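Local coordinates for protein CheQ (Campylobacter jejuni subsp. jejuni, PDB 6A51) that acts as a regulator that, together with CheP, controls transcription of the core chemotaxis operon cheVAW, at residues L136-C147 against R158-Y169. Residues are numbered along the deposited sequence; the frame is centred on the assembly and turned at random.
Sequences LNYHQHIYIEKC and RIKITESMCVGY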
loop_
_atom_site.group_PDB
_atom_site.type_symbol
_atom_site.label_atom_id
_atom_site.label_comp_id
_atom_site.label_asym_id
_atom_site.label_seq_id
_atom_site.Cartn_x
_atom_site.Cartn_y
_atom_site.Cartn_z
ATOM N N LEU A 136 -15.975 -0.328 6.047
ATOM C CA LEU A 136 -15.611 0.975 6.576
ATOM C C LEU A 136 -15.330 1.935 5.432
ATOM O O LEU A 136 -15.169 1.536 4.272
ATOM C CB LEU A 136 -14.387 0.880 7.492
ATOM C CG LEU A 136 -14.536 -0.113 8.640
ATOM C CD1 LEU A 136 -13.268 -0.129 9.448
ATOM C CD2 LEU A 136 -15.730 0.225 9.523
ATOM N N ASN A 137 -15.276 3.212 5.786
ATOM C CA ASN A 137 -14.997 4.277 4.837
ATOM C C ASN A 137 -13.497 4.527 4.758
ATOM O O ASN A 137 -12.774 4.410 5.752
ATOM C CB ASN A 137 -15.740 5.557 5.233
ATOM C CG ASN A 137 -17.252 5.445 5.010
ATOM O OD1 ASN A 137 -17.713 4.847 4.027
ATOM N ND2 ASN A 137 -18.026 6.018 5.923
ATOM N N TYR A 138 -13.038 4.881 3.558
ATOM C CA TYR A 138 -11.615 4.898 3.244
ATOM C C TYR A 138 -10.803 5.899 4.066
ATOM O O TYR A 138 -9.565 5.852 4.026
ATOM C CB TYR A 138 -11.438 5.198 1.770
ATOM C CG TYR A 138 -12.092 4.202 0.864
ATOM C CD1 TYR A 138 -12.244 2.868 1.251
ATOM C CD2 TYR A 138 -12.551 4.579 -0.389
ATOM C CE1 TYR A 138 -12.845 1.924 0.399
ATOM C CE2 TYR A 138 -13.159 3.648 -1.246
ATOM C CZ TYR A 138 -13.299 2.329 -0.848
ATOM O OH TYR A 138 -13.888 1.423 -1.698
ATOM N N HIS A 139 -11.436 6.792 4.806
ATOM C CA HIS A 139 -10.668 7.780 5.549
ATOM C C HIS A 139 -10.459 7.394 7.004
ATOM O O HIS A 139 -9.814 8.136 7.746
ATOM C CB HIS A 139 -11.341 9.151 5.434
ATOM C CG HIS A 139 -11.351 9.677 4.029
ATOM N ND1 HIS A 139 -10.460 9.239 3.068
ATOM C CD2 HIS A 139 -12.152 10.581 3.413
ATOM C CE1 HIS A 139 -10.706 9.858 1.927
ATOM N NE2 HIS A 139 -11.727 10.678 2.108
ATOM N N GLN A 140 -10.956 6.238 7.418
ATOM C CA GLN A 140 -10.813 5.812 8.796
ATOM C C GLN A 140 -9.435 5.214 9.032
ATOM O O GLN A 140 -8.872 4.534 8.168
ATOM C CB GLN A 140 -11.895 4.795 9.146
ATOM C CG GLN A 140 -13.065 5.405 9.887
ATOM C CD GLN A 140 -14.303 4.593 9.724
ATOM O OE1 GLN A 140 -14.743 4.347 8.599
ATOM N NE2 GLN A 140 -14.882 4.147 10.844
ATOM N N HIS A 141 -8.881 5.487 10.206
ATOM C CA HIS A 141 -7.646 4.855 10.625
ATOM C C HIS A 141 -8.018 3.559 11.330
ATOM O O HIS A 141 -8.575 3.585 12.426
ATOM C CB HIS A 141 -6.831 5.777 11.527
ATOM C CG HIS A 141 -5.397 5.361 11.666
ATOM N ND1 HIS A 141 -4.343 6.240 11.507
ATOM C CD2 HIS A 141 -4.841 4.152 11.937
ATOM C CE1 HIS A 141 -3.203 5.593 11.679
ATOM N NE2 HIS A 141 -3.477 4.325 11.940
ATOM N N ILE A 142 -7.728 2.432 10.697
ATOM C CA ILE A 142 -7.992 1.117 11.268
ATOM C C ILE A 142 -6.724 0.611 11.936
ATOM O O ILE A 142 -5.611 0.944 11.531
ATOM C CB ILE A 142 -8.489 0.125 10.192
ATOM C CG1 ILE A 142 -7.431 -0.057 9.108
ATOM C CG2 ILE A 142 -9.762 0.651 9.535
ATOM C CD1 ILE A 142 -7.824 -1.026 8.011
ATOM N N TYR A 143 -6.889 -0.190 12.981
ATOM C CA TYR A 143 -5.810 -0.999 13.517
ATOM C C TYR A 143 -6.255 -2.452 13.565
ATOM O O TYR A 143 -7.453 -2.749 13.646
ATOM C CB TYR A 143 -5.376 -0.563 14.918
ATOM C CG TYR A 143 -6.423 -0.694 16.023
ATOM C CD1 TYR A 143 -7.294 0.355 16.308
ATOM C CD2 TYR A 143 -6.508 -1.840 16.803
ATOM C CE1 TYR A 143 -8.220 0.264 17.327
ATOM C CE2 TYR A 143 -7.441 -1.945 17.827
ATOM C CZ TYR A 143 -8.293 -0.893 18.079
ATOM O OH TYR A 143 -9.214 -0.983 19.091
ATOM N N ILE A 144 -5.268 -3.347 13.516
ATOM C CA ILE A 144 -5.476 -4.788 13.549
ATOM C C ILE A 144 -4.711 -5.322 14.744
ATOM O O ILE A 144 -3.528 -5.021 14.915
ATOM C CB ILE A 144 -5.001 -5.478 12.255
ATOM C CG1 ILE A 144 -5.693 -4.891 11.034
ATOM C CG2 ILE A 144 -5.267 -6.985 12.316
ATOM C CD1 ILE A 144 -5.118 -5.393 9.714
ATOM N N GLU A 145 -5.366 -6.148 15.542
ATOM C CA GLU A 145 -4.800 -6.490 16.829
ATOM C C GLU A 145 -5.386 -7.821 17.255
ATOM O O GLU A 145 -6.530 -8.131 16.930
ATOM C CB GLU A 145 -5.138 -5.412 17.855
ATOM C CG GLU A 145 -4.103 -5.088 18.861
ATOM C CD GLU A 145 -4.596 -3.992 19.791
ATOM O OE1 GLU A 145 -5.672 -4.199 20.407
ATOM O OE2 GLU A 145 -3.932 -2.923 19.881
ATOM N N LYS A 146 -4.595 -8.598 17.984
ATOM C CA LYS A 146 -5.144 -9.734 18.698
ATOM C C LYS A 146 -6.249 -9.249 19.623
ATOM O O LYS A 146 -6.054 -8.318 20.407
ATOM C CB LYS A 146 -4.046 -10.442 19.497
ATOM C CG LYS A 146 -2.951 -11.077 18.648
ATOM C CD LYS A 146 -3.406 -12.445 18.150
ATOM C CE LYS A 146 -2.333 -13.143 17.325
ATOM N NZ LYS A 146 -2.820 -14.414 16.710
ATOM N N CYS A 147 -7.424 -9.867 19.505
ATOM C CA CYS A 147 -8.541 -9.518 20.376
ATOM C C CYS A 147 -8.156 -9.639 21.843
ATOM O O CYS A 147 -8.599 -8.844 22.681
ATOM C CB CYS A 147 -9.738 -10.413 20.044
ATOM S SG CYS A 147 -10.161 -10.442 18.250
ATOM N N ARG A 158 -15.630 -5.196 18.829
ATOM C CA ARG A 158 -14.982 -4.760 17.597
ATOM C C ARG A 158 -15.206 -5.773 16.472
ATOM O O ARG A 158 -15.689 -6.883 16.692
ATOM C CB ARG A 158 -13.492 -4.578 17.825
ATOM C CG ARG A 158 -13.132 -3.449 18.769
ATOM C CD ARG A 158 -11.634 -3.450 19.113
ATOM N NE ARG A 158 -11.252 -4.557 20.001
ATOM C CZ ARG A 158 -10.000 -4.833 20.370
ATOM N NH1 ARG A 158 -9.003 -4.077 19.927
ATOM N NH2 ARG A 158 -9.749 -5.852 21.191
ATOM N N ILE A 159 -14.820 -5.394 15.253
ATOM C CA ILE A 159 -14.952 -6.304 14.119
ATOM C C ILE A 159 -13.937 -7.424 14.273
ATOM O O ILE A 159 -12.727 -7.182 14.359
ATOM C CB ILE A 159 -14.747 -5.579 12.782
ATOM C CG1 ILE A 159 -15.767 -4.468 12.584
ATOM C CG2 ILE A 159 -14.887 -6.560 11.632
ATOM C CD1 ILE A 159 -15.348 -3.468 11.527
ATOM N N LYS A 160 -14.414 -8.658 14.283
ATOM C CA LYS A 160 -13.548 -9.813 14.468
ATOM C C LYS A 160 -13.485 -10.589 13.153
ATOM O O LYS A 160 -14.518 -11.039 12.643
ATOM C CB LYS A 160 -14.048 -10.681 15.630
ATOM C CG LYS A 160 -13.118 -11.848 15.930
ATOM C CD LYS A 160 -13.309 -12.480 17.310
ATOM C CE LYS A 160 -12.325 -13.645 17.490
ATOM N NZ LYS A 160 -12.564 -14.529 18.679
ATOM N N ILE A 161 -12.282 -10.723 12.593
ATOM C CA ILE A 161 -12.103 -11.246 11.243
ATOM C C ILE A 161 -11.384 -12.577 11.213
ATOM O O ILE A 161 -11.212 -13.148 10.129
ATOM C CB ILE A 161 -11.360 -10.236 10.359
ATOM C CG1 ILE A 161 -9.962 -9.991 10.933
ATOM C CG2 ILE A 161 -12.159 -8.940 10.253
ATOM C CD1 ILE A 161 -9.199 -8.925 10.163
ATOM N N THR A 162 -10.971 -13.094 12.365
ATOM C CA THR A 162 -10.120 -14.270 12.496
ATOM C C THR A 162 -10.398 -14.847 13.869
ATOM O O THR A 162 -10.890 -14.143 14.753
ATOM C CB THR A 162 -8.646 -13.885 12.324
ATOM O OG1 THR A 162 -8.320 -13.898 10.931
ATOM C CG2 THR A 162 -7.689 -14.772 13.113
ATOM N N GLU A 163 -10.128 -16.141 14.032
ATOM C CA GLU A 163 -10.188 -16.771 15.348
ATOM C C GLU A 163 -9.604 -15.870 16.435
ATOM O O GLU A 163 -10.139 -15.805 17.542
ATOM C CB GLU A 163 -9.450 -18.105 15.310
ATOM C CG GLU A 163 -10.063 -19.160 16.192
ATOM C CD GLU A 163 -10.040 -20.546 15.551
ATOM O OE1 GLU A 163 -11.138 -21.155 15.422
ATOM O OE2 GLU A 163 -8.934 -21.017 15.177
ATOM N N SER A 164 -8.547 -15.122 16.105
ATOM C CA SER A 164 -7.801 -14.342 17.081
ATOM C C SER A 164 -7.630 -12.849 16.767
ATOM O O SER A 164 -7.132 -12.124 17.637
ATOM C CB SER A 164 -6.401 -14.943 17.241
ATOM O OG SER A 164 -5.744 -14.905 15.977
ATOM N N MET A 165 -7.971 -12.361 15.569
ATOM C CA MET A 165 -7.658 -10.979 15.212
ATOM C C MET A 165 -8.913 -10.121 15.157
ATOM O O MET A 165 -9.963 -10.554 14.670
ATOM C CB MET A 165 -6.937 -10.881 13.863
ATOM C CG MET A 165 -5.642 -11.655 13.778
ATOM S SD MET A 165 -4.381 -11.066 14.921
ATOM C CE MET A 165 -3.792 -9.574 14.149
ATOM N N CYS A 166 -8.781 -8.890 15.631
ATOM C CA CYS A 166 -9.838 -7.897 15.658
ATOM C C CYS A 166 -9.386 -6.655 14.903
ATOM O O CYS A 166 -8.187 -6.421 14.701
ATOM C CB CYS A 166 -10.206 -7.520 17.103
ATOM S SG CYS A 166 -11.271 -8.736 17.894
ATOM N N VAL A 167 -10.360 -5.832 14.517
ATOM C CA VAL A 167 -10.085 -4.549 13.882
ATOM C C VAL A 167 -10.840 -3.453 14.615
ATOM O O VAL A 167 -12.044 -3.586 14.875
ATOM C CB VAL A 167 -10.464 -4.555 12.392
ATOM C CG1 VAL A 167 -10.333 -3.139 11.798
ATOM C CG2 VAL A 167 -9.599 -5.518 11.666
ATOM N N GLY A 168 -10.136 -2.365 14.932
ATOM C CA GLY A 168 -10.740 -1.175 15.485
ATOM C C GLY A 168 -10.402 0.008 14.598
ATOM O O GLY A 168 -9.678 -0.130 13.610
ATOM N N TYR A 169 -10.943 1.176 14.962
ATOM C CA TYR A 169 -10.727 2.389 14.170
ATOM C C TYR A 169 -10.734 3.609 15.081
ATOM O O TYR A 169 -11.268 3.575 16.187
ATOM C CB TYR A 169 -11.790 2.564 13.061
ATOM C CG TYR A 169 -13.166 2.190 13.549
ATOM C CD1 TYR A 169 -13.908 3.072 14.331
ATOM C CD2 TYR A 169 -13.702 0.926 13.283
ATOM C CE1 TYR A 169 -15.157 2.722 14.822
ATOM C CE2 TYR A 169 -14.953 0.555 13.778
ATOM C CZ TYR A 169 -15.672 1.463 14.545
ATOM O OH TYR A 169 -16.906 1.111 15.038
#
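Antiparallel pairing of I142-K146 with M165-Y169 illustrates how a small sheet can be fixed by backbone, covalent and side-chain bonds together. Y143 and G168 exchange two backbone hydrogen bonds, E145 and C166 two more, the shortest from C166 N to E145 O (2.7 Å). Beyond them C147 N reaches S164 O (2.9 Å), and the C147 SG-C166 SG disulfide, 2.1 Å long, links the residue after K146 to the second residue of strand 165-169. The pairing belongs to a three-stranded antiparallel sheet with 165-169 in the centre, between 142-146 and 159-160.

On the face carrying Y143, E145 and C166, the Y143 ring lies over the backbone of G168, whose CA sits 3.8 Å from the ring centroid in a CH-pi contact. A chi1 of 64° sets CG between N and C and turns the ring across the neighbouring strand. R158 NH1 approaches at the ring's edge, donating to Y143 OH (3.2 Å) and weakly to E145 OE1 in a long salt bridge, while its NE pairs with E156.

On the other face I144 packs apolar branches against neighbours: CG1 runs alongside V167 CG2 (4.0 Å), and CG2 meets M165 CE. Helices 88-95 and 127-134 cover I142 and I144 there.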